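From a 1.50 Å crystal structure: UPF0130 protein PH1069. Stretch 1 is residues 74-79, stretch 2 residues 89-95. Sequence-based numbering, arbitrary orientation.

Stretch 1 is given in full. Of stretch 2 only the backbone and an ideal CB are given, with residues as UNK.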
# COMPACT_ATOMS: atom_id res chain seq x y z
N TRP B 74 8.24 14.56 12.73
CA TRP B 74 6.84 14.76 13.05
C TRP B 74 6.63 15.98 13.96
O TRP B 74 7.14 16.07 15.07
CB TRP B 74 6.33 13.50 13.76
CG TRP B 74 5.98 12.46 12.76
CD1 TRP B 74 4.69 12.18 12.27
CD2 TRP B 74 6.87 11.49 12.16
NE1 TRP B 74 4.68 11.13 11.41
CE2 TRP B 74 6.08 10.66 11.32
CE3 TRP B 74 8.24 11.25 12.25
CZ2 TRP B 74 6.67 9.63 10.61
CZ3 TRP B 74 8.83 10.22 11.53
CH2 TRP B 74 8.04 9.40 10.71
N LEU B 75 5.88 16.97 13.43
CA LEU B 75 5.52 18.12 14.24
C LEU B 75 4.26 17.84 15.05
O LEU B 75 4.01 18.39 16.11
CB LEU B 75 5.28 19.30 13.30
CG LEU B 75 6.47 19.56 12.38
CD1 LEU B 75 6.25 20.75 11.45
CD2 LEU B 75 7.76 19.84 13.16
N GLY B 76 3.42 16.96 14.47
CA GLY B 76 2.22 16.53 15.15
C GLY B 76 1.85 15.11 14.73
O GLY B 76 1.97 14.73 13.57
N LYS B 77 1.44 14.26 15.67
CA LYS B 77 1.12 12.87 15.36
C LYS B 77 -0.04 12.42 16.24
O LYS B 77 0.04 12.46 17.46
CB LYS B 77 2.36 11.98 15.59
CG LYS B 77 2.20 10.51 15.18
CD LYS B 77 3.56 9.79 15.15
CE LYS B 77 4.25 9.79 16.50
NZ LYS B 77 5.60 9.15 16.43
N TRP B 78 -1.14 12.01 15.61
CA TRP B 78 -2.32 11.58 16.33
C TRP B 78 -2.86 10.26 15.78
O TRP B 78 -2.88 10.01 14.58
CB TRP B 78 -3.39 12.66 16.17
CG TRP B 78 -2.82 13.99 16.49
CD1 TRP B 78 -2.71 14.58 17.77
CD2 TRP B 78 -2.37 14.99 15.54
NE1 TRP B 78 -2.24 15.85 17.72
CE2 TRP B 78 -2.02 16.14 16.29
CE3 TRP B 78 -2.25 15.00 14.16
CZ2 TRP B 78 -1.55 17.26 15.63
CZ3 TRP B 78 -1.78 16.13 13.50
CH2 TRP B 78 -1.43 17.27 14.25
N HIS B 79 -3.28 9.38 16.70
CA HIS B 79 -4.03 8.25 16.20
C HIS B 79 -5.50 8.34 16.62
O HIS B 79 -6.19 7.35 16.79
CB HIS B 79 -3.41 6.97 16.77
CG HIS B 79 -3.63 6.93 18.26
ND1 HIS B 79 -4.83 6.68 18.83
CD2 HIS B 79 -2.68 7.11 19.28
CE1 HIS B 79 -4.62 6.71 20.16
NE2 HIS B 79 -3.34 6.97 20.46
N UNK B 89 -1.41 24.18 15.69
CA UNK B 89 -0.29 24.22 16.63
C UNK B 89 0.93 23.48 16.06
O UNK B 89 2.07 23.89 16.28
CB UNK B 89 -0.70 23.61 17.97
N UNK B 90 0.69 22.39 15.34
CA UNK B 90 1.78 21.62 14.74
C UNK B 90 2.36 22.42 13.57
O UNK B 90 3.58 22.52 13.43
CB UNK B 90 1.29 20.25 14.28
N UNK B 91 1.49 22.99 12.75
CA UNK B 91 1.91 23.77 11.60
C UNK B 91 2.81 24.94 11.99
O UNK B 91 3.75 25.27 11.28
CB UNK B 91 0.68 24.29 10.85
N UNK B 92 2.52 25.54 13.14
CA UNK B 92 3.29 26.67 13.64
C UNK B 92 4.76 26.34 13.87
O UNK B 92 5.59 27.24 13.95
CB UNK B 92 2.67 27.18 14.94
N UNK B 93 5.09 25.05 13.98
CA UNK B 93 6.46 24.59 14.22
C UNK B 93 7.27 24.32 12.95
O UNK B 93 8.45 24.00 13.03
CB UNK B 93 6.42 23.31 15.06
N UNK B 94 6.64 24.44 11.79
CA UNK B 94 7.31 24.17 10.52
C UNK B 94 8.46 25.12 10.23
O UNK B 94 8.29 26.34 10.32
CB UNK B 94 6.30 24.24 9.38
N UNK B 95 9.61 24.57 9.86
CA UNK B 95 10.78 25.38 9.56
C UNK B 95 11.58 24.97 8.32
O UNK B 95 12.14 25.82 7.63
CB UNK B 95 11.71 25.36 10.77

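Stretch 2 opens as the last part of a helix and then leaves it through a turn, while stretch 1 meets it chiefly through the corner at Leu75 and the short strand that follows. Position 89 has helical backbone angles, -63/-37, and a CA-to-CB bond directed sideways. Nothing of stretch 1 lies within 5.5 Å of its ideal CB, so almost any helix-compatible side chain, polar ones included, would suit it. The deposited residue is Glu89, whose carboxylate leads away from stretch 1.

Position 90 is the most constrained. Its CA-to-CB bond points toward stretch 1, and its CA lies 5.1 Å from the CA of Gly76, a very close approach of two backbones. The ideal CB is 3.8 Å from the O of Leu75, 3.9 Å from the N of Gly76 and 4.0 Å from CH2 of Trp78, so backbone and indole already crowd this one carbon. Glycine could fit but would leave the contact unfilled; alanine suits best, serine might be tolerated, and a long or branched side chain would have little room. The residue is Ala90. Its methyl packs against stretch 1, with CB of Ala90 4.2 Å from CB of Leu75, and approaches the indole of Trp78 obliquely. The fit also depends on Gly76, since a CB there would lie only 2.8 Å from CB of Ala90.

Position 91, also helical at -58/-36, points its CA-to-CB bond away from stretch 1, which therefore sets no preference; a polar or an apolar residue would do. It is Ile91, which makes no contact with stretch 1. Position 92 points sideways into space that stretch 1 leaves empty, and many residues would suit, long polar ones among them. Lys92 occupies it, with a fully extended side chain whose end leads away.

At position 93 the CA-to-CB bond again turns toward stretch 1, and the ideal CB stands 4.2 Å from CD2 of Leu75. The leucine offers an apolar surface for the first carbons, and the carbonyl of Leu75 offers an acceptor further along. An apolar residue or a long chain with a polar end would suit. The residue is Lys93: CB rests against the leucine, and beyond the m chi1 the chain runs out in t rotamers. A water bridges the two stretches, donating to the O of Leu75 at 2.8 Å and accepting from NZ of Lys93 at 3.2 Å.

Position 94 closes a type I turn begun at 91. Its CB points sideways, yet lies 4.1 Å from CD1 of Leu75, so any residue with a CB touches the leucine there, and the side chain beyond it is little constrained. His94 does so with its backbone and CB, CA of His94 lying 3.7 Å from CD1 of Leu75, while its ring leads away.

Position 95 points sideways, and nothing of stretch 1 lies within 5.5 Å of its ideal CB, so many residues would suit. Arg95 braces the turn, its NH1 donating to the O of Lys92 at 3.1 Å and the O of His94 at 2.8 Å.

Stretch 2 (89-95) EAIKKHR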
# COMPACT_ATOMS: atom_id res chain seq x y z
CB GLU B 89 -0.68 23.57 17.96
CG GLU B 89 -1.76 24.32 18.70
CD GLU B 89 -1.28 25.66 19.21
OE1 GLU B 89 -1.00 26.56 18.38
OE2 GLU B 89 -1.18 25.82 20.44
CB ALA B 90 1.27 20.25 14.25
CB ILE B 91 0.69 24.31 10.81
CG1 ILE B 91 0.04 23.16 10.04
CG2 ILE B 91 1.12 25.42 9.85
CD1 ILE B 91 -1.29 23.53 9.37
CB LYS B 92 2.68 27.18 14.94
CG LYS B 92 3.44 28.32 15.59
CD LYS B 92 2.83 28.67 16.93
CE LYS B 92 3.66 29.72 17.64
NZ LYS B 92 3.08 30.08 18.96
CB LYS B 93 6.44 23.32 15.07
CG LYS B 93 5.73 23.47 16.40
CD LYS B 93 5.64 22.14 17.13
CE LYS B 93 4.90 22.30 18.45
NZ LYS B 93 4.76 21.00 19.16
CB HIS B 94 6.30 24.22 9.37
CG HIS B 94 6.92 24.09 8.01
ND1 HIS B 94 7.81 23.08 7.69
CD2 HIS B 94 6.78 24.83 6.89
CE1 HIS B 94 8.18 23.21 6.43
NE2 HIS B 94 7.57 24.27 5.92
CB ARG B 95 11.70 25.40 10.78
CG ARG B 95 11.09 26.11 11.96
CD ARG B 95 11.07 27.61 11.73
NE ARG B 95 10.59 28.32 12.92
CZ ARG B 95 9.37 28.20 13.43
NH1 ARG B 95 8.48 27.40 12.86
NH2 ARG B 95 9.03 28.90 14.50
O HOH W 1 2.32 19.28 18.09
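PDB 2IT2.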